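Local atomic coordinates of protein-disulfide isomerase (Novosphingobium aromaticivorans, PDB entry 3GMF), a protein that probably acts as a disulfide isomerase of the thioredoxin superfamily, forming or reshuffling disulfide bonds in other proteins. Residues Glu34-Glu38 with His83-Arg88; Met65-Leu69 with Leu149-Ala154. All blocks are in the same frame, centred on the assembly; numbering follows the deposited sequence. Where two conformers were deposited one is given.

Following the chain from its N terminus, helix 28-46 comes first and supplies one side of interaction 1; after strand 51-57, helix 62-73 supplies one side of interaction 2. Helix 76-88 then turns back onto the earlier helix and closes the first loop. The second stays open through a long run of helices until helix 147-164 packs against helix 62-73. The two loops therefore cross instead of nesting. Interaction 1 probably ties a thioredoxin-fold helix to an inserted helical part, while interaction 2 joins the first helix after strand 51-57 to the long helix leading back to the sheet. The two contacts meet where F86 packs on V67, with F86 CG 3.6 Å from V67 CG1.

Interaction 1. Residues Glu34-Glu38 with His83-Arg88; sequences EIESE and HTAFMR
E34 and H83 are joined by a single water, which donates to E34 OE1 at 3.0 Å and lies 2.8 Å from H83 NE2, at the edge of the imidazole and in its plane. At the other side of that ring ND1 is hydrogen-bonded to Y25 OH, so the imidazole is pinned at both nitrogens. The second carboxylate oxygen, E34 OE2, sits 2.8 Å from T84 OG1, a hydroxyl that also hydrogen-bonds to F80 O, so its proton may be shared between the two acceptors. E34 gets there with CG anti to its own nitrogen (chi1 -169°) and a bend at chi2, its side chain crossing that of T84 at about a right angle with OE2 at the hydroxyl. Nearer the backbone of E34 the contact turns apolar, E34 CB resting 3.8 Å from M87 CB. The contact probably joins the thioredoxin fold to a helical insertion, as in DsbA-like proteins: helix 28-46 begins at what looks like the CxxC site, and helix 76-88 is apparently among the inserted helices. M87 continues beyond the contact to touch that CxxC segment, and its carbonyl oxygen takes a hydrogen bond from S31 OG. An alanine in place of E34 would probably leave the water without its acceptor on this helix and open a gap beside T84 and M87. Toward the surface, R88 runs out extended from CG to NE; I35 CA lies over one guanidinium face, offset toward its rim and 4.0 Å from R88 CZ. T84 CG2 meets the edge of the same group, while I35 CG2 lies 4.0 Å from R88 NH2.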
loop_
_atom_site.group_PDB
_atom_site.type_symbol
_atom_site.label_atom_id
_atom_site.label_comp_id
_atom_site.label_asym_id
_atom_site.label_seq_id
_atom_site.Cartn_x
_atom_site.Cartn_y
_atom_site.Cartn_z
ATOM N N GLU A 34 -7.858 -6.043 2.324
ATOM C CA GLU A 34 -8.493 -4.726 2.445
ATOM C C GLU A 34 -10.030 -4.813 2.394
ATOM O O GLU A 34 -10.707 -4.220 3.225
ATOM C CB GLU A 34 -7.985 -3.758 1.371
ATOM C CG GLU A 34 -8.414 -2.300 1.614
ATOM C CD GLU A 34 -7.671 -1.623 2.765
ATOM O OE1 GLU A 34 -6.968 -2.296 3.566
ATOM O OE2 GLU A 34 -7.789 -0.386 2.867
ATOM N N ILE A 35 -10.547 -5.566 1.431
ATOM C CA ILE A 35 -11.992 -5.763 1.273
ATOM C C ILE A 35 -12.568 -6.455 2.518
ATOM O O ILE A 35 -13.607 -6.038 3.029
ATOM C CB ILE A 35 -12.316 -6.551 -0.027
ATOM C CG1 ILE A 35 -11.905 -5.738 -1.265
ATOM C CG2 ILE A 35 -13.795 -6.945 -0.091
ATOM C CD1 ILE A 35 -11.575 -6.575 -2.480
ATOM N N GLU A 36 -11.854 -7.460 3.033
ATOM C CA GLU A 36 -12.320 -8.245 4.175
ATOM C C GLU A 36 -12.270 -7.479 5.508
ATOM O O GLU A 36 -13.112 -7.693 6.380
ATOM C CB GLU A 36 -11.490 -9.526 4.320
ATOM C CG GLU A 36 -11.770 -10.629 3.283
ATOM C CD GLU A 36 -13.222 -11.066 3.266
ATOM O OE1 GLU A 36 -13.749 -11.438 4.336
ATOM O OE2 GLU A 36 -13.830 -11.031 2.176
ATOM N N SER A 37 -11.275 -6.611 5.664
ATOM C CA SER A 37 -10.947 -6.034 6.965
ATOM C C SER A 37 -11.241 -4.550 7.211
ATOM O O SER A 37 -11.461 -4.165 8.362
ATOM C CB SER A 37 -9.464 -6.243 7.251
ATOM O OG SER A 37 -8.686 -5.314 6.504
ATOM N N GLU A 38 -11.200 -3.729 6.158
ATOM C CA GLU A 38 -11.259 -2.267 6.309
ATOM C C GLU A 38 -12.417 -1.808 7.195
ATOM O O GLU A 38 -12.207 -1.027 8.130
ATOM C CB GLU A 38 -11.300 -1.560 4.939
ATOM C CG GLU A 38 -11.425 -0.025 4.975
ATOM C CD GLU A 38 -10.174 0.691 5.478
ATOM O OE1 GLU A 38 -9.083 0.079 5.504
ATOM O OE2 GLU A 38 -10.285 1.881 5.851
ATOM N N HIS A 83 -5.528 4.947 -1.153
ATOM C CA HIS A 83 -4.953 3.636 -0.835
ATOM C C HIS A 83 -6.026 2.547 -0.873
ATOM O O HIS A 83 -5.844 1.522 -1.522
ATOM C CB HIS A 83 -4.266 3.691 0.538
ATOM C CG HIS A 83 -3.809 2.357 1.057
ATOM N ND1 HIS A 83 -2.596 1.796 0.705
ATOM C CD2 HIS A 83 -4.394 1.482 1.909
ATOM C CE1 HIS A 83 -2.464 0.627 1.311
ATOM N NE2 HIS A 83 -3.538 0.421 2.057
ATOM N N THR A 84 -7.161 2.785 -0.208
ATOM C CA THR A 84 -8.263 1.818 -0.186
ATOM C C THR A 84 -8.829 1.591 -1.587
ATOM O O THR A 84 -9.122 0.445 -1.950
ATOM C CB THR A 84 -9.377 2.238 0.844
ATOM O OG1 THR A 84 -8.861 2.066 2.172
ATOM C CG2 THR A 84 -10.628 1.394 0.694
ATOM N N ALA A 85 -8.949 2.670 -2.369
ATOM C CA ALA A 85 -9.449 2.591 -3.751
ATOM C C ALA A 85 -8.575 1.699 -4.647
ATOM O O ALA A 85 -9.085 0.787 -5.304
ATOM C CB ALA A 85 -9.602 3.987 -4.367
ATOM N N PHE A 86 -7.263 1.936 -4.636
ATOM C CA PHE A 86 -6.339 1.043 -5.365
ATOM C C PHE A 86 -6.431 -0.404 -4.925
ATOM O O PHE A 86 -6.384 -1.315 -5.770
ATOM C CB PHE A 86 -4.892 1.519 -5.269
ATOM C CG PHE A 86 -4.532 2.580 -6.263
ATOM C CD1 PHE A 86 -4.327 2.266 -7.611
ATOM C CD2 PHE A 86 -4.373 3.908 -5.845
ATOM C CE1 PHE A 86 -3.961 3.258 -8.520
ATOM C CE2 PHE A 86 -4.020 4.905 -6.732
ATOM C CZ PHE A 86 -3.823 4.590 -8.089
ATOM N N MET A 87 -6.566 -0.626 -3.613
ATOM C CA MET A 87 -6.659 -1.989 -3.096
ATOM C C MET A 87 -7.999 -2.635 -3.431
ATOM O O MET A 87 -8.030 -3.759 -3.932
ATOM C CB MET A 87 -6.424 -2.041 -1.583
ATOM C CG MET A 87 -4.979 -1.882 -1.168
ATOM S SD MET A 87 -3.815 -3.138 -1.829
ATOM C CE MET A 87 -2.438 -2.715 -0.781
ATOM N N ARG A 88 -9.101 -1.929 -3.148
ATOM C CA ARG A 88 -10.433 -2.458 -3.448
ATOM C C ARG A 88 -10.679 -2.671 -4.937
ATOM O O ARG A 88 -11.321 -3.654 -5.326
ATOM C CB ARG A 88 -11.538 -1.559 -2.861
ATOM C CG ARG A 88 -11.662 -1.696 -1.361
ATOM C CD ARG A 88 -12.929 -0.981 -0.872
ATOM N NE ARG A 88 -13.297 -1.412 0.473
ATOM C CZ ARG A 88 -14.154 -2.397 0.732
ATOM N NH1 ARG A 88 -14.430 -2.723 1.988
ATOM N NH2 ARG A 88 -14.738 -3.055 -0.259
HETATM O O HOH W 1 -4.019 -1.668 3.862
#

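Interaction 2. Residues Met65-Leu69 with Leu149-Ala154; sequences MTVAL and LAKKLA
M65, A68 and L69 meet L149, A150 and L153 in a contact that is apolar between side chains, with no hydrogen bond crossing it. L153 points CD1 at the other helix: it packs 3.9 Å from A68 CB and an equal 3.9 Å from M65 SD, with L69 CD2 on its flank. L69 uses CD2 as well, placing this methyl beside A150 CB at 4.0 Å and against L149 CB at 4.1 Å, so one methyl touches two successive residues of the facing helix. A second kind of contact sets side chain against backbone. L69 CD2 comes within 3.6 Å of A150 N, and M65 CE lies 3.4 Å from A150 O, a carbonyl already taken by the helical hydrogen bond from A154 N. With chi1 of M65 at -176° its CG stands trans to N, and bends at chi2 and chi3 then fold the thioether over A150 and bring its methyl up to A154 CB. A150 CB touches both M65 SD and L69 CD2. Around this core, F113 of helix 113-123 touches L69 and A150, and N72 touches L149 and L153. The axes of segments 65-69 and 149-154 pass 10.3 Å apart at 113°, a steep crossing. In chain order these are the first helix after strand 51-57 and the long helix leading back to strand 171-174, a pairing consistent with the helical insertion that DsbA-like proteins carry within the thioredoxin fold.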
loop_
_atom_site.group_PDB
_atom_site.type_symbol
_atom_site.label_atom_id
_atom_site.label_comp_id
_atom_site.label_asym_id
_atom_site.label_seq_id
_atom_site.Cartn_x
_atom_site.Cartn_y
_atom_site.Cartn_z
ATOM N N MET A 65 5.535 0.321 -7.008
ATOM C CA MET A 65 6.215 1.614 -6.797
ATOM C C MET A 65 5.427 2.756 -7.441
ATOM O O MET A 65 5.280 3.817 -6.844
ATOM C CB MET A 65 7.654 1.604 -7.343
ATOM C CG MET A 65 8.404 2.923 -7.025
ATOM S SD MET A 65 8.600 3.389 -5.246
ATOM C CE MET A 65 10.092 2.434 -4.938
ATOM N N THR A 66 4.958 2.533 -8.674
ATOM C CA THR A 66 4.212 3.570 -9.411
ATOM C C THR A 66 2.929 3.945 -8.661
ATOM O O THR A 66 2.632 5.123 -8.478
ATOM C CB THR A 66 3.902 3.102 -10.850
ATOM O OG1 THR A 66 5.120 2.756 -11.520
ATOM C CG2 THR A 66 3.162 4.211 -11.662
ATOM N N VAL A 67 2.179 2.937 -8.214
ATOM C CA VAL A 67 0.980 3.199 -7.397
ATOM C C VAL A 67 1.316 3.919 -6.075
ATOM O O VAL A 67 0.637 4.879 -5.681
ATOM C CB VAL A 67 0.215 1.913 -7.125
ATOM C CG1 VAL A 67 -0.993 2.225 -6.277
ATOM C CG2 VAL A 67 -0.215 1.299 -8.450
ATOM N N ALA A 68 2.388 3.476 -5.417
ATOM C CA ALA A 68 2.807 4.068 -4.147
ATOM C C ALA A 68 3.280 5.515 -4.309
ATOM O O ALA A 68 3.078 6.330 -3.417
ATOM C CB ALA A 68 3.876 3.205 -3.459
ATOM N N LEU A 69 3.865 5.851 -5.457
ATOM C CA LEU A 69 4.176 7.267 -5.705
ATOM C C LEU A 69 2.905 8.096 -5.700
ATOM O O LEU A 69 2.869 9.150 -5.059
ATOM C CB LEU A 69 4.962 7.465 -7.004
ATOM C CG LEU A 69 6.411 6.978 -6.921
ATOM C CD1 LEU A 69 6.927 6.735 -8.354
ATOM C CD2 LEU A 69 7.310 7.930 -6.084
ATOM N N LEU A 149 11.182 10.724 -3.662
ATOM C CA LEU A 149 10.181 9.964 -2.918
ATOM C C LEU A 149 10.290 8.458 -3.171
ATOM O O LEU A 149 10.184 7.684 -2.223
ATOM C CB LEU A 149 8.760 10.465 -3.199
ATOM C CG LEU A 149 7.633 9.782 -2.405
ATOM C CD1 LEU A 149 7.806 9.946 -0.891
ATOM C CD2 LEU A 149 6.263 10.280 -2.872
ATOM N N ALA A 150 10.508 8.051 -4.424
ATOM C CA ALA A 150 10.701 6.640 -4.754
ATOM C C ALA A 150 11.854 6.060 -3.938
ATOM O O ALA A 150 11.758 4.958 -3.414
ATOM C CB ALA A 150 11.001 6.476 -6.215
ATOM N N LYS A 151 12.936 6.814 -3.822
ATOM C CA LYS A 151 14.089 6.344 -3.040
ATOM C C LYS A 151 13.763 6.169 -1.556
ATOM O O LYS A 151 14.268 5.239 -0.918
ATOM C CB LYS A 151 15.262 7.301 -3.213
ATOM C CG LYS A 151 15.898 7.216 -4.590
ATOM C CD LYS A 151 16.856 8.403 -4.733
ATOM C CE LYS A 151 17.628 8.363 -6.026
ATOM N NZ LYS A 151 18.389 9.640 -6.157
ATOM N N LYS A 152 12.930 7.063 -1.031
ATOM C CA LYS A 152 12.502 7.007 0.376
ATOM C C LYS A 152 11.571 5.816 0.618
ATOM O O LYS A 152 11.672 5.127 1.643
ATOM C CB LYS A 152 11.829 8.312 0.796
ATOM C CG LYS A 152 12.769 9.514 0.812
ATOM C CD LYS A 152 13.729 9.500 2.002
ATOM C CE LYS A 152 13.119 10.184 3.214
ATOM N NZ LYS A 152 14.059 10.206 4.362
ATOM N N LEU A 153 10.685 5.568 -0.340
ATOM C CA LEU A 153 9.810 4.402 -0.246
ATOM C C LEU A 153 10.625 3.114 -0.368
ATOM O O LEU A 153 10.333 2.144 0.328
ATOM C CB LEU A 153 8.718 4.438 -1.306
ATOM C CG LEU A 153 7.706 5.581 -1.190
ATOM C CD1 LEU A 153 6.873 5.568 -2.495
ATOM C CD2 LEU A 153 6.822 5.480 0.044
ATOM N N ALA A 154 11.637 3.108 -1.237
ATOM C CA ALA A 154 12.574 1.979 -1.321
ATOM C C ALA A 154 13.312 1.754 0.019
ATOM O O ALA A 154 13.447 0.625 0.493
ATOM C CB ALA A 154 13.572 2.196 -2.453
#